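Local coordinates for protein subclass B1 metallo-beta-lactamase (Myroides odoratimimus, PDB 6T5L) that probably hydrolyses beta-lactam antibiotics, carbapenems among them, with zinc ions as a subclass B1 metallo-beta-lactamase, at residues I147-E155 against N165-D173. Sequence-based numbering, arbitrary orientation.
Sequences IGNKKVYAE and NVVGYFPED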
ATOM      1  N   ILE A 147     -12.518 -10.266   4.498  1.00 48.07           N
ATOM      2  CA  ILE A 147     -11.445 -10.727   5.371  1.00 41.07           C
ATOM      3  C   ILE A 147     -12.082 -11.214   6.671  1.00 42.02           C
ATOM      4  O   ILE A 147     -12.361 -10.433   7.581  1.00 45.31           O
ATOM      5  CB  ILE A 147     -10.401  -9.644   5.625  1.00 41.42           C
ATOM      6  CG1 ILE A 147      -9.311 -10.198   6.538  1.00 42.05           C
ATOM      7  CG2 ILE A 147     -11.076  -8.395   6.176  1.00 47.66           C
ATOM      8  CD1 ILE A 147      -8.105  -9.243   6.643  1.00 41.36           C
ATOM      9  N   GLY A 148     -12.248 -12.510   6.790  1.00 39.08           N
ATOM     10  CA  GLY A 148     -13.173 -13.106   7.770  1.00 42.21           C
ATOM     11  C   GLY A 148     -14.485 -12.328   7.781  1.00 49.21           C
ATOM     12  O   GLY A 148     -15.039 -12.061   6.715  1.00 49.06           O
ATOM     13  N   ASN A 149     -14.953 -11.863   8.953  1.00 50.98           N
ATOM     14  CA  ASN A 149     -16.279 -11.256   9.036  1.00 52.97           C
ATOM     15  C   ASN A 149     -16.262  -9.729   8.855  1.00 53.56           C
ATOM     16  O   ASN A 149     -17.246  -9.060   9.201  1.00 57.94           O
ATOM     17  CB  ASN A 149     -16.957 -11.653  10.354  1.00 57.93           C
ATOM     18  CG  ASN A 149     -16.236 -11.129  11.605  1.00 57.61           C
ATOM     19  OD1 ASN A 149     -15.211 -10.424  11.548  1.00 50.91           O
ATOM     20  ND2 ASN A 149     -16.859 -11.362  12.732  1.00 60.91           N
ATOM     21  N   LYS A 150     -15.178  -9.180   8.287  1.00 50.21           N
ATOM     22  CA  LYS A 150     -15.034  -7.766   7.993  1.00 55.14           C
ATOM     23  C   LYS A 150     -14.637  -7.627   6.519  1.00 54.38           C
ATOM     24  O   LYS A 150     -14.411  -8.615   5.803  1.00 50.45           O
ATOM     25  CB  LYS A 150     -14.000  -7.105   8.924  1.00 55.17           C
ATOM     26  CG  LYS A 150     -14.327  -7.199  10.454  1.00 56.15           C
ATOM     27  CD  LYS A 150     -15.498  -6.329  10.862  1.00 61.90           C
ATOM     28  CE  LYS A 150     -16.173  -6.791  12.194  1.00 67.46           C
ATOM     29  NZ  LYS A 150     -17.396  -7.617  11.931  1.00 72.53           N
ATOM     30  N   LYS A 151     -14.571  -6.401   6.046  1.00 50.57           N
ATOM     31  CA  LYS A 151     -14.367  -6.173   4.634  1.00 49.19           C
ATOM     32  C   LYS A 151     -13.247  -5.165   4.473  1.00 46.80           C
ATOM     33  O   LYS A 151     -13.005  -4.349   5.365  1.00 42.28           O
ATOM     34  CB  LYS A 151     -15.642  -5.688   3.980  1.00 53.98           C
ATOM     35  CG  LYS A 151     -16.518  -6.811   3.507  1.00 59.26           C
ATOM     36  CD  LYS A 151     -17.893  -6.276   3.119  1.00 70.43           C
ATOM     37  CE  LYS A 151     -18.827  -7.408   2.797  1.00 76.77           C
ATOM     38  NZ  LYS A 151     -20.111  -6.869   2.308  1.00 82.85           N
ATOM     39  N   VAL A 152     -12.515  -5.311   3.374  1.00 44.29           N
ATOM     40  CA  VAL A 152     -11.412  -4.451   2.997  1.00 40.68           C
ATOM     41  C   VAL A 152     -11.593  -4.080   1.528  1.00 41.89           C
ATOM     42  O   VAL A 152     -12.102  -4.870   0.716  1.00 42.69           O
ATOM     43  CB  VAL A 152     -10.045  -5.140   3.259  1.00 36.99           C
ATOM     44  CG1 VAL A 152      -9.680  -6.171   2.205  1.00 40.29           C
ATOM     45  CG2 VAL A 152      -8.963  -4.084   3.350  1.00 39.58           C
ATOM     46  N   TYR A 153     -11.181  -2.864   1.193  1.00 41.55           N
ATOM     47  CA  TYR A 153     -11.506  -2.200  -0.067  1.00 44.16           C
ATOM     48  C   TYR A 153     -10.238  -1.634  -0.698  1.00 41.62           C
ATOM     49  O   TYR A 153      -9.293  -1.222  -0.005  1.00 41.64           O
ATOM     50  CB  TYR A 153     -12.537  -1.055   0.159  1.00 45.92           C
ATOM     51  CG  TYR A 153     -13.837  -1.477   0.835  1.00 47.76           C
ATOM     52  CD1 TYR A 153     -13.934  -1.587   2.227  1.00 46.99           C
ATOM     53  CD2 TYR A 153     -14.964  -1.751   0.081  1.00 43.81           C
ATOM     54  CE1 TYR A 153     -15.095  -1.990   2.822  1.00 47.32           C
ATOM     55  CE2 TYR A 153     -16.123  -2.152   0.665  1.00 46.18           C
ATOM     56  CZ  TYR A 153     -16.196  -2.268   2.043  1.00 48.98           C
ATOM     57  OH  TYR A 153     -17.353  -2.668   2.673  1.00 52.28           O
ATOM     58  N   ALA A 154     -10.225  -1.576  -2.010  1.00 41.39           N
ATOM     59  CA  ALA A 154      -9.244  -0.784  -2.752  1.00 38.74           C
ATOM     60  C   ALA A 154     -10.091   0.030  -3.694  1.00 41.32           C
ATOM     61  O   ALA A 154     -11.089  -0.491  -4.189  1.00 43.42           O
ATOM     62  CB  ALA A 154      -8.228  -1.631  -3.559  1.00 35.00           C
ATOM     63  N   GLU A 155      -9.713   1.275  -3.959  1.00 42.44           N
ATOM     64  CA  GLU A 155     -10.520   2.125  -4.825  1.00 47.40           C
ATOM     65  C   GLU A 155      -9.629   3.084  -5.602  1.00 43.70           C
ATOM     66  O   GLU A 155      -8.693   3.664  -5.060  1.00 41.08           O
ATOM     67  CB  GLU A 155     -11.579   2.924  -4.034  1.00 50.73           C
ATOM     68  CG  GLU A 155     -12.515   3.702  -4.981  1.00 52.25           C
ATOM     69  CD  GLU A 155     -13.847   4.122  -4.340  1.00 55.08           C
ATOM     70  OE1 GLU A 155     -14.534   4.975  -4.911  1.00 54.32           O
ATOM     71  OE2 GLU A 155     -14.223   3.589  -3.256  1.00 56.94           O
ATOM     72  N   ASN A 165      -2.762   4.783  -9.551  0.60 39.97           N
ATOM     73  CA  ASN A 165      -2.644   4.618  -8.114  0.60 39.92           C
ATOM     74  C   ASN A 165      -4.040   4.403  -7.502  0.60 41.55           C
ATOM     75  O   ASN A 165      -5.006   5.123  -7.829  0.60 44.10           O
ATOM     76  CB  ASN A 165      -1.910   5.808  -7.474  0.60 40.49           C
ATOM     77  CG  ASN A 165      -2.324   7.188  -7.976  0.60 45.35           C
ATOM     78  OD1 ASN A 165      -1.505   8.116  -7.870  0.60 46.43           O
ATOM     79  ND2 ASN A 165      -3.510   7.342  -8.504  0.60 46.73           N
ATOM     80  N   VAL A 166      -4.169   3.361  -6.633  1.00 38.22           N
ATOM     81  CA  VAL A 166      -5.385   3.087  -5.859  1.00 36.77           C
ATOM     82  C   VAL A 166      -5.123   3.284  -4.346  1.00 40.32           C
ATOM     83  O   VAL A 166      -3.946   3.315  -3.909  1.00 40.64           O
ATOM     84  CB  VAL A 166      -5.943   1.670  -6.122  1.00 38.66           C
ATOM     85  CG1 VAL A 166      -6.360   1.474  -7.560  1.00 41.62           C
ATOM     86  CG2 VAL A 166      -4.982   0.492  -5.753  1.00 37.18           C
ATOM     87  N   VAL A 167      -6.257   3.345  -3.552  0.65 39.34           N
ATOM     88  CA  VAL A 167      -6.239   3.603  -2.110  0.65 41.79           C
ATOM     89  C   VAL A 167      -6.885   2.417  -1.387  0.65 39.83           C
ATOM     90  O   VAL A 167      -7.884   1.858  -1.856  0.65 39.05           O
ATOM     91  CB  VAL A 167      -6.940   4.949  -1.819  0.65 41.05           C
ATOM     92  CG1 VAL A 167      -6.864   5.361  -0.327  0.65 40.65           C
ATOM     93  CG2 VAL A 167      -6.263   6.010  -2.652  0.65 42.75           C
ATOM     94  N   GLY A 168      -6.267   1.985  -0.309  1.00 38.93           N
ATOM     95  CA  GLY A 168      -6.819   0.905   0.485  1.00 39.18           C
ATOM     96  C   GLY A 168      -7.586   1.513   1.653  1.00 39.71           C
ATOM     97  O   GLY A 168      -7.269   2.610   2.140  1.00 39.24           O
ATOM     98  N   TYR A 169      -8.652   0.817   2.047  1.00 39.16           N
ATOM     99  CA  TYR A 169      -9.559   1.250   3.078  1.00 42.51           C
ATOM    100  C   TYR A 169     -10.066   0.078   3.899  1.00 43.53           C
ATOM    101  O   TYR A 169     -10.611  -0.893   3.346  1.00 44.36           O
ATOM    102  CB  TYR A 169     -10.748   1.968   2.449  1.00 41.68           C
ATOM    103  CG  TYR A 169     -11.710   2.570   3.424  1.00 41.63           C
ATOM    104  CD1 TYR A 169     -11.264   3.347   4.464  1.00 44.04           C
ATOM    105  CD2 TYR A 169     -13.069   2.375   3.287  1.00 44.97           C
ATOM    106  CE1 TYR A 169     -12.177   3.957   5.367  1.00 48.16           C
ATOM    107  CE2 TYR A 169     -13.976   2.971   4.151  1.00 51.64           C
ATOM    108  CZ  TYR A 169     -13.522   3.745   5.204  1.00 51.25           C
ATOM    109  OH  TYR A 169     -14.395   4.331   6.081  1.00 54.16           O
ATOM    110  N   PHE A 170      -9.935   0.219   5.218  1.00 41.15           N
ATOM    111  CA  PHE A 170     -10.578  -0.681   6.174  1.00 43.23           C
ATOM    112  C   PHE A 170     -11.471   0.118   7.123  1.00 44.53           C
ATOM    113  O   PHE A 170     -10.958   0.701   8.103  1.00 39.48           O
ATOM    114  CB  PHE A 170      -9.482  -1.421   6.933  1.00 42.76           C
ATOM    115  CG  PHE A 170      -9.976  -2.566   7.808  1.00 45.33           C
ATOM    116  CD1 PHE A 170     -10.590  -3.687   7.261  1.00 45.35           C
ATOM    117  CD2 PHE A 170      -9.822  -2.496   9.194  1.00 47.52           C
ATOM    118  CE1 PHE A 170     -11.028  -4.727   8.098  1.00 48.87           C
ATOM    119  CE2 PHE A 170     -10.249  -3.547  10.043  1.00 49.10           C
ATOM    120  CZ  PHE A 170     -10.848  -4.656   9.496  1.00 48.11           C
ATOM    121  N   PRO A 171     -12.805   0.158   6.899  1.00 46.44           N
ATOM    122  CA  PRO A 171     -13.656   1.040   7.718  1.00 46.16           C
ATOM    123  C   PRO A 171     -13.740   0.690   9.190  1.00 48.47           C
ATOM    124  O   PRO A 171     -14.004   1.595   9.986  1.00 52.26           O
ATOM    125  CB  PRO A 171     -15.054   0.934   7.055  1.00 48.00           C
ATOM    126  CG  PRO A 171     -15.005  -0.321   6.165  1.00 47.85           C
ATOM    127  CD  PRO A 171     -13.555  -0.429   5.767  1.00 46.72           C
ATOM    128  N   GLU A 172     -13.575  -0.569   9.581  1.00 52.29           N
ATOM    129  CA  GLU A 172     -13.706  -0.945  10.991  1.00 57.86           C
ATOM    130  C   GLU A 172     -12.702  -0.192  11.864  1.00 51.51           C
ATOM    131  O   GLU A 172     -13.017   0.215  12.984  1.00 50.40           O
ATOM    132  CB  GLU A 172     -13.546  -2.461  11.141  1.00 68.95           C
ATOM    133  CG  GLU A 172     -13.844  -2.995  12.521  1.00 77.26           C
ATOM    134  CD  GLU A 172     -15.264  -2.718  12.928  1.00 80.67           C
ATOM    135  OE1 GLU A 172     -16.197  -3.097  12.181  1.00 82.22           O
ATOM    136  OE2 GLU A 172     -15.426  -2.078  13.980  1.00 81.97           O
ATOM    137  N   ASP A 173     -11.500   0.049  11.363  1.00 45.74           N
ATOM    138  CA  ASP A 173     -10.526   0.825  12.126  1.00 48.12           C
ATOM    139  C   ASP A 173     -10.315   2.204  11.516  1.00 47.30           C
ATOM    140  O   ASP A 173      -9.248   2.785  11.698  1.00 48.55           O
ATOM    141  CB  ASP A 173      -9.178   0.093  12.202  1.00 49.50           C
ATOM    142  CG  ASP A 173      -9.145  -0.996  13.253  1.00 53.72           C
ATOM    143  OD1 ASP A 173     -10.176  -1.194  13.912  1.00 55.89           O
ATOM    144  OD2 ASP A 173      -8.053  -1.605  13.458  1.00 53.79           O
TER
HETATM  145  O   HOH W   1     -14.004  -3.084   7.667  1.00 41.84           O
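Y153 and Y169 form a hydrogen-bonded antiparallel pair, Y153 N reaching Y169 O and Y169 N reaching Y153 O, both at 3.0 Å. Two residues along, E155 and V167 repeat the pattern, E155 N lying 2.8 Å from V167 O. Between them A154 faces G168, two small residues whose strands come close, A154 CA lying 3.1 Å from V167 O in a CA-H...O contact. The tight part continues on the buried face, where F170, its CG anti to the backbone N (chi1 -170°), brings ring atom CD1 to 3.1 Å from K151 O and receives I147 CG2 and V152 CG2; V56 of strand 49-58 covers this apolar group. On the partly exposed face Y153 CD1 packs 4.2 Å from Y169 CD2, and P171 CD sits at the Y153 ring edge; tyrosine suits this place because its ring carbons pack while its hydroxyl can face water. E155 turns its carboxylate to K210. Past F170 the two chains separate, and a water bridges K151 O to E172 N. There K150 CD lies 3.6 Å from E172 OE1, their charges not in contact. The pairing builds a beta hairpin in one of the two sheets of the metallo-beta-lactamase alpha-beta/beta-alpha sandwich, its N165 end leading from the zinc ligand H161.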